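Local coordinates for protein putative non-ribosomal peptide synthetase (PDB 6M7L) that belongs to the condensation-domain family of non-ribosomal peptide synthetases and so probably handles carrier-bound peptides during their assembly, at residues 115-120 / 133-138; 275-280 / 321-326. All coordinates share one frame; numbering follows the deposited sequence.

Both contacts lie within the condensation-domain sequence range but far apart, on opposite sides of the chain's centre: their centres are 41 Å from each other and their nearest atoms about 27 Å. They come in series along the chain. Contact 1 closes first, setting helix 110-119 on strand 130-136 of the five-stranded mixed sheet; contact 2 follows, where helix 272-288 meets strand 317-324 of a two-stranded antiparallel pair. They share no helix, strand or sheet. This agrees with the two-lobed architecture of the condensation family, and each contact is a separate piece of buried helix-to-strand packing, one in each half of the molecule.

Contact 1: 115-120 / 133-138; sequences ADRAGR and HLFPLT
Arg117 lays the carbon part of its side chain across His133, and these two residues bury most of the surface between 115-120 and 133-138. CB of Arg117 stands 3.6 Å from the centroid of the His133 ring, only 1° off the ring normal, a CH-pi contact squarely over one face. Further out, CD of Arg117 lies 3.5 Å from ND1 of His133. With CB over the centre, CG lies over the same face nearer ND1; the bend at chi2 (-60°) then swings CD past the rim at ND1 and carries the guanidinium on beyond the ring. The guanidinium and imidazole planes are 73° apart, so these flat groups do not stack. Phe135 is met differently: its ring presents an edge, with CZ 3.8 Å from CG of Arg117.

The polar ends are well supplied. Glu101 forms a salt bridge with NH1 of Arg117 and a hydrogen bond with ND1 of His133, tying helix and strand together through one carboxylate. On the helix side, OD2 of Asp116 pairs with NH2 of Arg117 at 2.6 Å and with NE of Arg120 at 3.4 Å, so the two guanidinium groups gather round that acid, NH2 of Arg120 lying above the rim of the Arg117 group.

The contact belongs to a beta-alpha-beta unit in which strands 100-102 and 130-136 run parallel and helix 110-119 makes the connection. Leu145 of the adjacent strand 141-149 touches Arg117, His133 and Phe135, while Leu110, Leu113 and Leu114 of the same helix pack on Phe135.

Contact 2: 275-280 / 321-326; sequences AVHAAL and LPVDLS
Helix-on-sheet packing joins helix 272-288 to the antiparallel pair of strands 292-299 and 317-324, and His277 makes the contact with strand 317-324 through Leu321 and Val323. Alternation along the strand puts Leu321 and Val323 on the helix side, whereas Pro322 points away from the helix and touches Trp215 and Arg218 of helix 207-218.

The imidazole leaves the helix with CG anti to the backbone N (chi1 -179°), a setting that carries NE2 out to the strand. NE2 of His277 sits 3.5 Å from CB of Leu321 and 3.6 Å from CG2 of Val323; both carbons come to the ring obliquely. CD1 of Leu321 flanks the ring at CD2 of His277, 4.0 Å away. Between the Leu321 and Val323 side chains, the backbone O of Leu321 lies in the imidazole plane at the ring edge, 3.6 Å from NE2 of His277.

Around this, Ile295 of the partner strand and Ala338 of helix 331-346 also touch His277, so the ring is buried among aliphatic groups. Replacing it with an alanine here would probably open a gap against Leu321 and Val323, since no other side chain of 275-280 reaches them.

At the end of the strand Asp324 starts an Asx turn: OD1 of Asp324 accepts from N of Ser326 at 2.9 Å, from above the carboxylate plane, and takes OG of Ser326 at 2.6 Å on its syn lone pair.

Contact 1: 115-120 / 133-138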
ATOM      1  N   ALA A 115     -11.819 -10.431 -21.431  1.00 54.89           N
ATOM      2  CA  ALA A 115     -13.209 -10.622 -21.028  1.00 58.67           C
ATOM      3  C   ALA A 115     -13.614 -12.088 -21.116  1.00 59.15           C
ATOM      4  O   ALA A 115     -14.248 -12.619 -20.197  1.00 60.06           O
ATOM      5  CB  ALA A 115     -14.130  -9.760 -21.891  1.00 48.81           C
ATOM      6  N   ASP A 116     -13.250 -12.758 -22.211  1.00 54.12           N
ATOM      7  CA  ASP A 116     -13.603 -14.163 -22.375  1.00 58.27           C
ATOM      8  C   ASP A 116     -12.951 -15.025 -21.303  1.00 59.87           C
ATOM      9  O   ASP A 116     -13.618 -15.838 -20.653  1.00 59.50           O
ATOM     10  CB  ASP A 116     -13.202 -14.648 -23.767  1.00 63.24           C
ATOM     11  CG  ASP A 116     -13.256 -16.155 -23.890  1.00 63.14           C
ATOM     12  OD1 ASP A 116     -14.373 -16.704 -23.980  1.00 72.28           O
ATOM     13  OD2 ASP A 116     -12.182 -16.793 -23.883  1.00 66.56           O
ATOM     14  N   ARG A 117     -11.639 -14.865 -21.106  1.00 62.47           N
ATOM     15  CA  ARG A 117     -10.936 -15.692 -20.130  1.00 59.47           C
ATOM     16  C   ARG A 117     -11.399 -15.403 -18.708  1.00 58.09           C
ATOM     17  O   ARG A 117     -11.397 -16.305 -17.864  1.00 64.69           O
ATOM     18  CB  ARG A 117      -9.427 -15.482 -20.249  1.00 58.26           C
ATOM     19  CG  ARG A 117      -8.841 -15.838 -21.607  1.00 57.83           C
ATOM     20  CD  ARG A 117      -9.081 -17.294 -21.972  1.00 62.94           C
ATOM     21  NE  ARG A 117      -8.239 -17.712 -23.090  1.00 58.67           N
ATOM     22  CZ  ARG A 117      -8.586 -17.613 -24.369  1.00 56.10           C
ATOM     23  NH1 ARG A 117      -7.750 -18.017 -25.316  1.00 53.93           N
ATOM     24  NH2 ARG A 117      -9.769 -17.113 -24.701  1.00 52.49           N
ATOM     25  N   ALA A 118     -11.797 -14.162 -18.422  1.00 56.61           N
ATOM     26  CA  ALA A 118     -12.296 -13.845 -17.088  1.00 57.79           C
ATOM     27  C   ALA A 118     -13.666 -14.458 -16.842  1.00 58.25           C
ATOM     28  O   ALA A 118     -14.015 -14.750 -15.692  1.00 57.54           O
ATOM     29  CB  ALA A 118     -12.352 -12.331 -16.884  1.00 51.87           C
ATOM     30  N   GLY A 119     -14.450 -14.664 -17.898  1.00 61.15           N
ATOM     31  CA  GLY A 119     -15.783 -15.211 -17.764  1.00 59.43           C
ATOM     32  C   GLY A 119     -15.893 -16.713 -17.862  1.00 55.68           C
ATOM     33  O   GLY A 119     -16.937 -17.261 -17.498  1.00 64.17           O
ATOM     34  N   ARG A 120     -14.849 -17.390 -18.337  1.00 55.54           N
ATOM     35  CA  ARG A 120     -14.904 -18.839 -18.494  1.00 60.88           C
ATOM     36  C   ARG A 120     -15.239 -19.497 -17.159  1.00 64.58           C
ATOM     37  O   ARG A 120     -14.554 -19.245 -16.159  1.00 62.54           O
ATOM     38  CB  ARG A 120     -13.581 -19.386 -19.028  1.00 66.03           C
ATOM     39  CG  ARG A 120     -13.332 -19.135 -20.503  1.00 63.00           C
ATOM     40  CD  ARG A 120     -12.096 -19.880 -20.977  1.00 53.95           C
ATOM     41  NE  ARG A 120     -11.955 -19.827 -22.429  1.00 61.83           N
ATOM     42  CZ  ARG A 120     -10.928 -20.341 -23.099  1.00 70.62           C
ATOM     43  NH1 ARG A 120      -9.946 -20.952 -22.447  1.00 65.35           N
ATOM     44  NH2 ARG A 120     -10.883 -20.245 -24.421  1.00 68.59           N
ATOM     45  N   HIS A 133      -3.794 -16.679 -17.430  1.00 53.59           N
ATOM     46  CA  HIS A 133      -3.748 -16.613 -18.888  1.00 54.52           C
ATOM     47  C   HIS A 133      -2.683 -15.601 -19.283  1.00 62.15           C
ATOM     48  O   HIS A 133      -2.861 -14.396 -19.079  1.00 59.78           O
ATOM     49  CB  HIS A 133      -5.108 -16.228 -19.465  1.00 56.60           C
ATOM     50  CG  HIS A 133      -6.253 -16.975 -18.856  1.00 55.66           C
ATOM     51  ND1 HIS A 133      -6.808 -18.093 -19.440  1.00 56.42           N
ATOM     52  CD2 HIS A 133      -6.940 -16.768 -17.708  1.00 60.02           C
ATOM     53  CE1 HIS A 133      -7.793 -18.540 -18.679  1.00 53.52           C
ATOM     54  NE2 HIS A 133      -7.893 -17.754 -17.623  1.00 52.82           N
ATOM     55  N   LEU A 134      -1.579 -16.090 -19.840  1.00 54.36           N
ATOM     56  CA  LEU A 134      -0.499 -15.230 -20.296  1.00 54.53           C
ATOM     57  C   LEU A 134      -0.698 -14.903 -21.769  1.00 59.97           C
ATOM     58  O   LEU A 134      -1.000 -15.791 -22.574  1.00 65.45           O
ATOM     59  CB  LEU A 134       0.856 -15.903 -20.075  1.00 60.59           C
ATOM     60  CG  LEU A 134       2.090 -15.120 -20.521  1.00 62.44           C
ATOM     61  CD1 LEU A 134       2.116 -13.747 -19.867  1.00 59.30           C
ATOM     62  CD2 LEU A 134       3.352 -15.900 -20.194  1.00 66.22           C
ATOM     63  N   PHE A 135      -0.531 -13.627 -22.119  1.00 61.58           N
ATOM     64  CA  PHE A 135      -0.748 -13.137 -23.480  1.00 61.25           C
ATOM     65  C   PHE A 135       0.527 -12.476 -23.983  1.00 62.61           C
ATOM     66  O   PHE A 135       0.742 -11.273 -23.768  1.00 64.13           O
ATOM     67  CB  PHE A 135      -1.928 -12.170 -23.529  1.00 61.47           C
ATOM     68  CG  PHE A 135      -3.225 -12.782 -23.086  1.00 63.21           C
ATOM     69  CD1 PHE A 135      -3.996 -13.519 -23.972  1.00 61.65           C
ATOM     70  CD2 PHE A 135      -3.673 -12.625 -21.784  1.00 64.87           C
ATOM     71  CE1 PHE A 135      -5.192 -14.088 -23.568  1.00 51.57           C
ATOM     72  CE2 PHE A 135      -4.870 -13.192 -21.374  1.00 62.34           C
ATOM     73  CZ  PHE A 135      -5.629 -13.924 -22.268  1.00 54.05           C
ATOM     74  N   PRO A 136       1.406 -13.225 -24.649  1.00 66.36           N
ATOM     75  CA  PRO A 136       2.640 -12.633 -25.192  1.00 64.94           C
ATOM     76  C   PRO A 136       2.328 -11.663 -26.322  1.00 67.44           C
ATOM     77  O   PRO A 136       1.671 -12.020 -27.304  1.00 60.62           O
ATOM     78  CB  PRO A 136       3.427 -13.850 -25.694  1.00 62.36           C
ATOM     79  CG  PRO A 136       2.832 -15.020 -24.975  1.00 62.39           C
ATOM     80  CD  PRO A 136       1.386 -14.689 -24.797  1.00 61.70           C
ATOM     81  N   LEU A 137       2.805 -10.427 -26.177  1.00 69.16           N
ATOM     82  CA  LEU A 137       2.685  -9.404 -27.206  1.00 66.12           C
ATOM     83  C   LEU A 137       3.983  -9.228 -27.983  1.00 62.20           C
ATOM     84  O   LEU A 137       3.980  -9.241 -29.218  1.00 58.44           O
ATOM     85  CB  LEU A 137       2.263  -8.073 -26.574  1.00 60.18           C
ATOM     86  CG  LEU A 137       0.951  -8.125 -25.792  1.00 63.81           C
ATOM     87  CD1 LEU A 137       0.761  -6.860 -24.970  1.00 66.33           C
ATOM     88  CD2 LEU A 137      -0.221  -8.336 -26.742  1.00 57.45           C
ATOM     89  N   THR A 138       5.093  -9.045 -27.274  1.00 66.28           N
ATOM     90  CA  THR A 138       6.437  -9.091 -27.828  1.00 61.58           C
ATOM     91  C   THR A 138       7.296  -9.943 -26.901  1.00 66.91           C
ATOM     92  O   THR A 138       6.813 -10.494 -25.908  1.00 66.91           O
ATOM     93  CB  THR A 138       7.044  -7.690 -27.984  1.00 62.23           C
ATOM     94  OG1 THR A 138       7.365  -7.160 -26.693  1.00 69.45           O
ATOM     95  CG2 THR A 138       6.076  -6.748 -28.687  1.00 55.90           C
TER

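Contact 2: 275-280 / 321-326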
ATOM      1  N   ALA A 275     -25.725   9.795   4.954  1.00 65.62           N
ATOM      2  CA  ALA A 275     -26.364  10.826   4.142  1.00 68.28           C
ATOM      3  C   ALA A 275     -26.721  10.301   2.756  1.00 62.44           C
ATOM      4  O   ALA A 275     -27.821  10.558   2.254  1.00 65.89           O
ATOM      5  CB  ALA A 275     -25.454  12.048   4.036  1.00 60.26           C
ATOM      6  N   VAL A 276     -25.805   9.568   2.120  1.00 64.18           N
ATOM      7  CA  VAL A 276     -26.093   9.004   0.804  1.00 61.87           C
ATOM      8  C   VAL A 276     -27.070   7.840   0.923  1.00 65.22           C
ATOM      9  O   VAL A 276     -27.922   7.635   0.050  1.00 61.46           O
ATOM     10  CB  VAL A 276     -24.785   8.582   0.108  1.00 56.68           C
ATOM     11  CG1 VAL A 276     -25.075   7.985  -1.263  1.00 63.69           C
ATOM     12  CG2 VAL A 276     -23.844   9.770  -0.012  1.00 56.60           C
ATOM     13  N   HIS A 277     -26.962   7.060   2.003  1.00 63.20           N
ATOM     14  CA  HIS A 277     -27.920   5.987   2.256  1.00 57.19           C
ATOM     15  C   HIS A 277     -29.341   6.532   2.317  1.00 61.61           C
ATOM     16  O   HIS A 277     -30.255   5.988   1.686  1.00 63.64           O
ATOM     17  CB  HIS A 277     -27.549   5.271   3.558  1.00 60.47           C
ATOM     18  CG  HIS A 277     -28.442   4.123   3.914  1.00 58.89           C
ATOM     19  ND1 HIS A 277     -29.542   3.762   3.166  1.00 62.43           N
ATOM     20  CD2 HIS A 277     -28.390   3.249   4.948  1.00 58.99           C
ATOM     21  CE1 HIS A 277     -30.132   2.722   3.726  1.00 66.69           C
ATOM     22  NE2 HIS A 277     -29.451   2.389   4.808  1.00 54.64           N
ATOM     23  N   ALA A 278     -29.544   7.617   3.069  1.00 66.32           N
ATOM     24  CA  ALA A 278     -30.874   8.204   3.182  1.00 64.85           C
ATOM     25  C   ALA A 278     -31.358   8.729   1.836  1.00 66.45           C
ATOM     26  O   ALA A 278     -32.506   8.496   1.442  1.00 60.50           O
ATOM     27  CB  ALA A 278     -30.870   9.317   4.231  1.00 59.95           C
ATOM     28  N   ALA A 279     -30.488   9.441   1.113  1.00 63.69           N
ATOM     29  CA  ALA A 279     -30.866   9.968  -0.194  1.00 69.00           C
ATOM     30  C   ALA A 279     -31.249   8.845  -1.149  1.00 65.04           C
ATOM     31  O   ALA A 279     -32.303   8.894  -1.793  1.00 65.87           O
ATOM     32  CB  ALA A 279     -29.723  10.801  -0.771  1.00 56.68           C
ATOM     33  N   LEU A 280     -30.403   7.816  -1.245  1.00 63.82           N
ATOM     34  CA  LEU A 280     -30.693   6.690  -2.126  1.00 65.50           C
ATOM     35  C   LEU A 280     -31.982   5.990  -1.717  1.00 65.75           C
ATOM     36  O   LEU A 280     -32.767   5.563  -2.573  1.00 62.77           O
ATOM     37  CB  LEU A 280     -29.516   5.711  -2.118  1.00 58.23           C
ATOM     38  CG  LEU A 280     -29.495   4.573  -3.141  1.00 55.99           C
ATOM     39  CD1 LEU A 280     -29.489   5.118  -4.559  1.00 52.25           C
ATOM     40  CD2 LEU A 280     -28.285   3.685  -2.903  1.00 56.11           C
ATOM     41  N   LEU A 321     -29.359  -3.301   5.106  1.00 57.32           N
ATOM     42  CA  LEU A 321     -29.657  -2.081   5.859  1.00 52.62           C
ATOM     43  C   LEU A 321     -31.099  -1.662   5.602  1.00 52.54           C
ATOM     44  O   LEU A 321     -31.357  -0.612   5.001  1.00 55.45           O
ATOM     45  CB  LEU A 321     -28.685  -0.962   5.483  1.00 58.06           C
ATOM     46  CG  LEU A 321     -27.194  -1.313   5.534  1.00 55.51           C
ATOM     47  CD1 LEU A 321     -26.348  -0.154   5.037  1.00 49.22           C
ATOM     48  CD2 LEU A 321     -26.785  -1.721   6.940  1.00 54.78           C
ATOM     49  N   PRO A 322     -32.069  -2.457   6.057  1.00 52.45           N
ATOM     50  CA  PRO A 322     -33.477  -2.128   5.791  1.00 62.26           C
ATOM     51  C   PRO A 322     -33.901  -0.867   6.530  1.00 67.72           C
ATOM     52  O   PRO A 322     -33.696  -0.736   7.739  1.00 65.84           O
ATOM     53  CB  PRO A 322     -34.232  -3.360   6.302  1.00 61.78           C
ATOM     54  CG  PRO A 322     -33.337  -3.928   7.341  1.00 59.19           C
ATOM     55  CD  PRO A 322     -31.940  -3.690   6.854  1.00 52.19           C
ATOM     56  N   VAL A 323     -34.503   0.059   5.792  1.00 66.13           N
ATOM     57  CA  VAL A 323     -34.984   1.321   6.338  1.00 66.58           C
ATOM     58  C   VAL A 323     -36.481   1.412   6.079  1.00 73.40           C
ATOM     59  O   VAL A 323     -36.936   1.203   4.950  1.00 77.85           O
ATOM     60  CB  VAL A 323     -34.244   2.525   5.727  1.00 65.15           C
ATOM     61  CG1 VAL A 323     -34.955   3.819   6.076  1.00 68.40           C
ATOM     62  CG2 VAL A 323     -32.803   2.559   6.216  1.00 61.90           C
ATOM     63  N   ASP A 324     -37.242   1.710   7.129  1.00 75.08           N
ATOM     64  CA  ASP A 324     -38.682   1.883   7.019  1.00 70.72           C
ATOM     65  C   ASP A 324     -38.982   3.355   6.778  1.00 71.19           C
ATOM     66  O   ASP A 324     -38.662   4.206   7.614  1.00 76.86           O
ATOM     67  CB  ASP A 324     -39.387   1.385   8.281  1.00 77.52           C
ATOM     68  CG  ASP A 324     -40.899   1.367   8.140  1.00 84.33           C
ATOM     69  OD1 ASP A 324     -41.409   1.735   7.061  1.00 82.78           O
ATOM     70  OD2 ASP A 324     -41.579   0.976   9.112  1.00 90.49           O
ATOM     71  N   LEU A 325     -39.587   3.655   5.629  1.00 78.00           N
ATOM     72  CA  LEU A 325     -40.014   5.006   5.295  1.00 77.26           C
ATOM     73  C   LEU A 325     -41.512   5.198   5.502  1.00 76.72           C
ATOM     74  O   LEU A 325     -42.130   6.037   4.838  1.00 77.09           O
ATOM     75  CB  LEU A 325     -39.617   5.343   3.858  1.00 76.37           C
ATOM     76  CG  LEU A 325     -38.113   5.204   3.598  1.00 74.73           C
ATOM     77  CD1 LEU A 325     -37.764   5.530   2.162  1.00 69.23           C
ATOM     78  CD2 LEU A 325     -37.336   6.097   4.546  1.00 71.35           C
ATOM     79  N   SER A 326     -42.104   4.429   6.418  1.00 81.22           N
ATOM     80  CA  SER A 326     -43.520   4.556   6.729  1.00 83.51           C
ATOM     81  C   SER A 326     -43.841   5.966   7.214  1.00 85.90           C
ATOM     82  O   SER A 326     -42.968   6.717   7.665  1.00 86.16           O
ATOM     83  CB  SER A 326     -43.934   3.532   7.785  1.00 82.91           C
ATOM     84  OG  SER A 326     -43.916   2.218   7.256  1.00 85.31           O
TER